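Long-range contact in amidohydrolase (Brucella melitensis biovar Abortus, PDB 4F0L), which probably acts as a metal-dependent deaminase of the amidohydrolase family and binds an iron(III) ion: residues A151-L163 against R200-G212. Numbering follows the deposited sequence.
Sequences AAAATTAGMGLTL and RKTLEGFEGAVLG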
loop_
_atom_site.group_PDB
_atom_site.type_symbol
_atom_site.label_atom_id
_atom_site.label_comp_id
_atom_site.label_asym_id
_atom_site.label_seq_id
_atom_site.Cartn_x
_atom_site.Cartn_y
_atom_site.Cartn_z
ATOM N N ALA B 151 25.535 7.940 12.191
ATOM C CA ALA B 151 26.281 6.771 12.566
ATOM C C ALA B 151 25.980 6.302 14.003
ATOM O O ALA B 151 25.874 5.097 14.234
ATOM C CB ALA B 151 27.760 6.981 12.351
ATOM N N ALA B 152 25.821 7.233 14.940
ATOM C CA ALA B 152 25.429 6.889 16.295
ATOM C C ALA B 152 24.058 6.240 16.314
ATOM O O ALA B 152 23.859 5.239 17.040
ATOM C CB ALA B 152 25.453 8.103 17.229
ATOM N N ALA B 153 23.112 6.798 15.536
ATOM C CA ALA B 153 21.765 6.238 15.447
ATOM C C ALA B 153 21.805 4.807 14.861
ATOM O O ALA B 153 21.255 3.863 15.442
ATOM C CB ALA B 153 20.863 7.151 14.605
ATOM N N ALA B 154 22.506 4.636 13.752
ATOM C CA ALA B 154 22.646 3.308 13.162
ATOM C C ALA B 154 23.284 2.298 14.144
ATOM O O ALA B 154 22.829 1.141 14.233
ATOM C CB ALA B 154 23.457 3.371 11.858
ATOM N N THR B 155 24.322 2.732 14.877
ATOM C CA THR B 155 24.988 1.888 15.849
ATOM C C THR B 155 24.038 1.455 16.953
ATOM O O THR B 155 23.967 0.266 17.301
ATOM C CB THR B 155 26.213 2.580 16.478
ATOM O OG1 THR B 155 27.138 2.886 15.442
ATOM C CG2 THR B 155 26.904 1.665 17.536
ATOM N N THR B 156 23.276 2.402 17.478
ATOM C CA THR B 156 22.339 2.086 18.542
ATOM C C THR B 156 21.277 1.117 18.022
ATOM O O THR B 156 20.882 0.178 18.733
ATOM C CB THR B 156 21.632 3.352 19.086
ATOM O OG1 THR B 156 22.599 4.261 19.577
ATOM C CG2 THR B 156 20.605 3.012 20.187
ATOM N N ALA B 157 20.823 1.357 16.793
ATOM C CA ALA B 157 19.777 0.504 16.179
ATOM C C ALA B 157 20.273 -0.901 15.844
ATOM O O ALA B 157 19.486 -1.864 15.785
ATOM C CB ALA B 157 19.211 1.168 14.924
ATOM N N GLY B 158 21.579 -1.001 15.619
ATOM C CA GLY B 158 22.207 -2.209 15.082
ATOM C C GLY B 158 21.955 -2.325 13.584
ATOM O O GLY B 158 22.002 -3.405 13.044
ATOM N N MET B 159 21.672 -1.205 12.931
ATOM C CA MET B 159 21.379 -1.152 11.497
ATOM C C MET B 159 22.686 -1.011 10.695
ATOM O O MET B 159 23.577 -0.248 11.092
ATOM C CB MET B 159 20.487 0.063 11.219
ATOM C CG MET B 159 20.345 0.429 9.753
ATOM S SD MET B 159 19.484 -0.857 8.826
ATOM C CE MET B 159 17.816 -0.220 9.007
ATOM N N GLY B 160 22.808 -1.766 9.590
ATOM C CA GLY B 160 23.996 -1.654 8.714
ATOM C C GLY B 160 23.946 -0.299 8.040
ATOM O O GLY B 160 22.870 0.198 7.783
ATOM N N LEU B 161 25.096 0.308 7.784
ATOM C CA LEU B 161 25.139 1.677 7.232
ATOM C C LEU B 161 26.089 1.786 6.038
ATOM O O LEU B 161 27.282 1.514 6.146
ATOM C CB LEU B 161 25.591 2.665 8.321
ATOM C CG LEU B 161 25.721 4.152 7.920
ATOM C CD1 LEU B 161 24.408 4.723 7.386
ATOM C CD2 LEU B 161 26.211 4.960 9.133
ATOM N N THR B 162 25.537 2.169 4.908
ATOM C CA THR B 162 26.296 2.765 3.853
ATOM C C THR B 162 25.994 4.247 3.863
ATOM O O THR B 162 24.912 4.690 3.467
ATOM C CB THR B 162 25.971 2.128 2.496
ATOM O OG1 THR B 162 26.349 0.750 2.532
ATOM C CG2 THR B 162 26.686 2.842 1.383
ATOM N N LEU B 163 26.954 5.025 4.312
ATOM C CA LEU B 163 26.771 6.451 4.499
ATOM C C LEU B 163 27.230 7.172 3.251
ATOM O O LEU B 163 28.332 6.926 2.759
ATOM C CB LEU B 163 27.554 6.934 5.714
ATOM C CG LEU B 163 27.556 8.420 6.058
ATOM C CD1 LEU B 163 26.167 8.859 6.533
ATOM C CD2 LEU B 163 28.614 8.645 7.135
ATOM N N ARG B 200 34.935 9.275 7.679
ATOM C CA ARG B 200 35.815 8.092 7.709
ATOM C C ARG B 200 36.315 7.784 9.135
ATOM O O ARG B 200 36.299 6.640 9.570
ATOM C CB ARG B 200 37.002 8.254 6.753
ATOM C CG ARG B 200 37.821 6.983 6.570
ATOM C CD ARG B 200 39.183 7.267 5.955
ATOM N NE ARG B 200 39.948 8.240 6.720
ATOM C CZ ARG B 200 40.514 8.010 7.916
ATOM N NH1 ARG B 200 40.399 6.835 8.538
ATOM N NH2 ARG B 200 41.214 8.978 8.515
ATOM N N LYS B 201 36.780 8.798 9.850
ATOM C CA LYS B 201 37.234 8.597 11.214
ATOM C C LYS B 201 36.113 8.095 12.093
ATOM O O LYS B 201 36.285 7.156 12.836
ATOM C CB LYS B 201 37.805 9.884 11.808
ATOM C CG LYS B 201 39.128 10.268 11.202
ATOM C CD LYS B 201 39.541 11.686 11.606
ATOM C CE LYS B 201 40.872 12.053 10.979
ATOM N NZ LYS B 201 41.026 13.512 10.747
ATOM N N THR B 202 34.951 8.714 11.999
ATOM C CA THR B 202 33.795 8.269 12.764
ATOM C C THR B 202 33.408 6.817 12.500
ATOM O O THR B 202 33.019 6.106 13.426
ATOM C CB THR B 202 32.604 9.178 12.464
ATOM O OG1 THR B 202 32.884 10.467 13.021
ATOM C CG2 THR B 202 31.338 8.639 13.046
ATOM N N LEU B 203 33.489 6.383 11.243
ATOM C CA LEU B 203 33.098 5.024 10.879
ATOM C C LEU B 203 34.151 3.947 11.200
ATOM O O LEU B 203 33.906 2.768 11.021
ATOM C CB LEU B 203 32.722 4.974 9.410
ATOM C CG LEU B 203 31.416 5.711 9.075
ATOM C CD1 LEU B 203 31.156 5.642 7.572
ATOM C CD2 LEU B 203 30.224 5.156 9.823
ATOM N N GLU B 204 35.316 4.349 11.694
ATOM C CA GLU B 204 36.300 3.375 12.156
ATOM C C GLU B 204 35.685 2.569 13.270
ATOM O O GLU B 204 35.130 3.120 14.197
ATOM C CB GLU B 204 37.577 4.066 12.658
ATOM C CG GLU B 204 38.492 4.446 11.511
ATOM C CD GLU B 204 39.696 5.259 11.944
ATOM O OE1 GLU B 204 39.894 5.468 13.159
ATOM O OE2 GLU B 204 40.450 5.677 11.049
ATOM N N GLY B 205 35.775 1.262 13.184
ATOM C CA GLY B 205 35.113 0.426 14.173
ATOM C C GLY B 205 33.614 0.242 13.973
ATOM O O GLY B 205 32.993 -0.504 14.718
ATOM N N PHE B 206 33.011 0.904 12.997
ATOM C CA PHE B 206 31.614 0.609 12.645
ATOM C C PHE B 206 31.673 -0.611 11.720
ATOM O O PHE B 206 31.879 -0.464 10.510
ATOM C CB PHE B 206 30.940 1.794 11.940
ATOM C CG PHE B 206 29.419 1.680 11.853
ATOM C CD1 PHE B 206 28.811 0.537 11.356
ATOM C CD2 PHE B 206 28.605 2.702 12.301
ATOM C CE1 PHE B 206 27.430 0.427 11.280
ATOM C CE2 PHE B 206 27.211 2.621 12.198
ATOM C CZ PHE B 206 26.623 1.478 11.706
ATOM N N GLU B 207 31.540 -1.809 12.282
ATOM C CA GLU B 207 31.634 -3.022 11.463
ATOM C C GLU B 207 30.698 -3.040 10.246
ATOM O O GLU B 207 29.491 -2.805 10.379
ATOM C CB GLU B 207 31.339 -4.252 12.302
ATOM C CG GLU B 207 32.547 -4.942 12.886
ATOM C CD GLU B 207 32.326 -6.440 12.889
ATOM O OE1 GLU B 207 33.139 -7.195 12.295
ATOM O OE2 GLU B 207 31.295 -6.862 13.449
ATOM N N GLY B 208 31.247 -3.366 9.072
ATOM C CA GLY B 208 30.465 -3.447 7.833
ATOM C C GLY B 208 30.092 -2.134 7.145
ATOM O O GLY B 208 29.458 -2.148 6.072
ATOM N N ALA B 209 30.461 -1.003 7.749
ATOM C CA ALA B 209 30.053 0.288 7.234
ATOM C C ALA B 209 30.725 0.486 5.914
ATOM O O ALA B 209 31.862 0.037 5.709
ATOM C CB ALA B 209 30.424 1.420 8.176
ATOM N N VAL B 210 30.031 1.195 5.030
ATOM C CA VAL B 210 30.599 1.630 3.785
ATOM C C VAL B 210 30.447 3.145 3.694
ATOM O O VAL B 210 29.423 3.687 4.120
ATOM C CB VAL B 210 29.914 0.921 2.594
ATOM C CG1 VAL B 210 30.452 1.479 1.270
ATOM C CG2 VAL B 210 30.174 -0.594 2.657
ATOM N N LEU B 211 31.470 3.829 3.188
ATOM C CA LEU B 211 31.411 5.299 2.999
ATOM C C LEU B 211 31.564 5.596 1.525
ATOM O O LEU B 211 32.622 5.298 0.934
ATOM C CB LEU B 211 32.510 6.021 3.795
ATOM C CG LEU B 211 32.634 7.556 3.682
ATOM C CD1 LEU B 211 31.363 8.220 4.203
ATOM C CD2 LEU B 211 33.866 8.090 4.417
ATOM N N GLY B 212 30.513 6.166 0.919
ATOM C CA GLY B 212 30.576 6.609 -0.464
ATOM C C GLY B 212 30.319 8.112 -0.557
ATOM O O GLY B 212 30.456 8.818 0.443
HETATM O O HOH W 1 27.329 -1.617 8.665
#
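Phe206 pushes its ring between the end of helix 145-157 and the start of strand 160-167, where it meets Ala154, Thr155, Met159 and Leu161. With CG anti to the backbone N (chi1 -166°), the ring reaches inward from the loop, and Ala154 CB lies at its edge, 3.7 Å from CZ. Met159 O also approaches that edge in the ring plane. Leu161 CB comes in obliquely, its side chain running roughly at right angles to that of Phe206, while Thr155 OG1 stands 3.3 Å from Phe206 CE2. That hydroxyl donates to Ala151 O, which also receives Thr155 N from the opposite face of its carbonyl plane. Next to the ring, Leu203 CD2 packs on Ala151 CB at 4.0 Å and on Leu161 CD2, and Leu203 CD1 touches Leu163 CD2, which in turn meets Leu211 CD1.

Strands 160-167 and 210-215 are parallel neighbours in the TIM-type barrel of amidohydrolases, joined by a right-handed beta-alpha-beta crossover through helix 189-203; the leucines and Ala151 pack between the two strands and helices 145-157 and 189-203, and Phe206 joins them from the loop between helix and strand. Gly158 closes helix 145-157 in a Schellman motif.

Three backbone bonds link the strands: Val210 N to Leu161 O (3.0 Å), Leu163 N to Val210 O (2.8 Å) and Gly212 N to Leu163 O (3.0 Å). On the other face of the sheet from Leu163 and Leu211, Thr162 and Val210 lie side by side; Thr162 OG1 sits 3.6 Å from Val210 CB and is hydrogen-bonded to Met380 O and to Arg124 NH1, both outside the two segments. Near the start of the paired strands, one water accepts from Leu161 N and donates to Glu207 O.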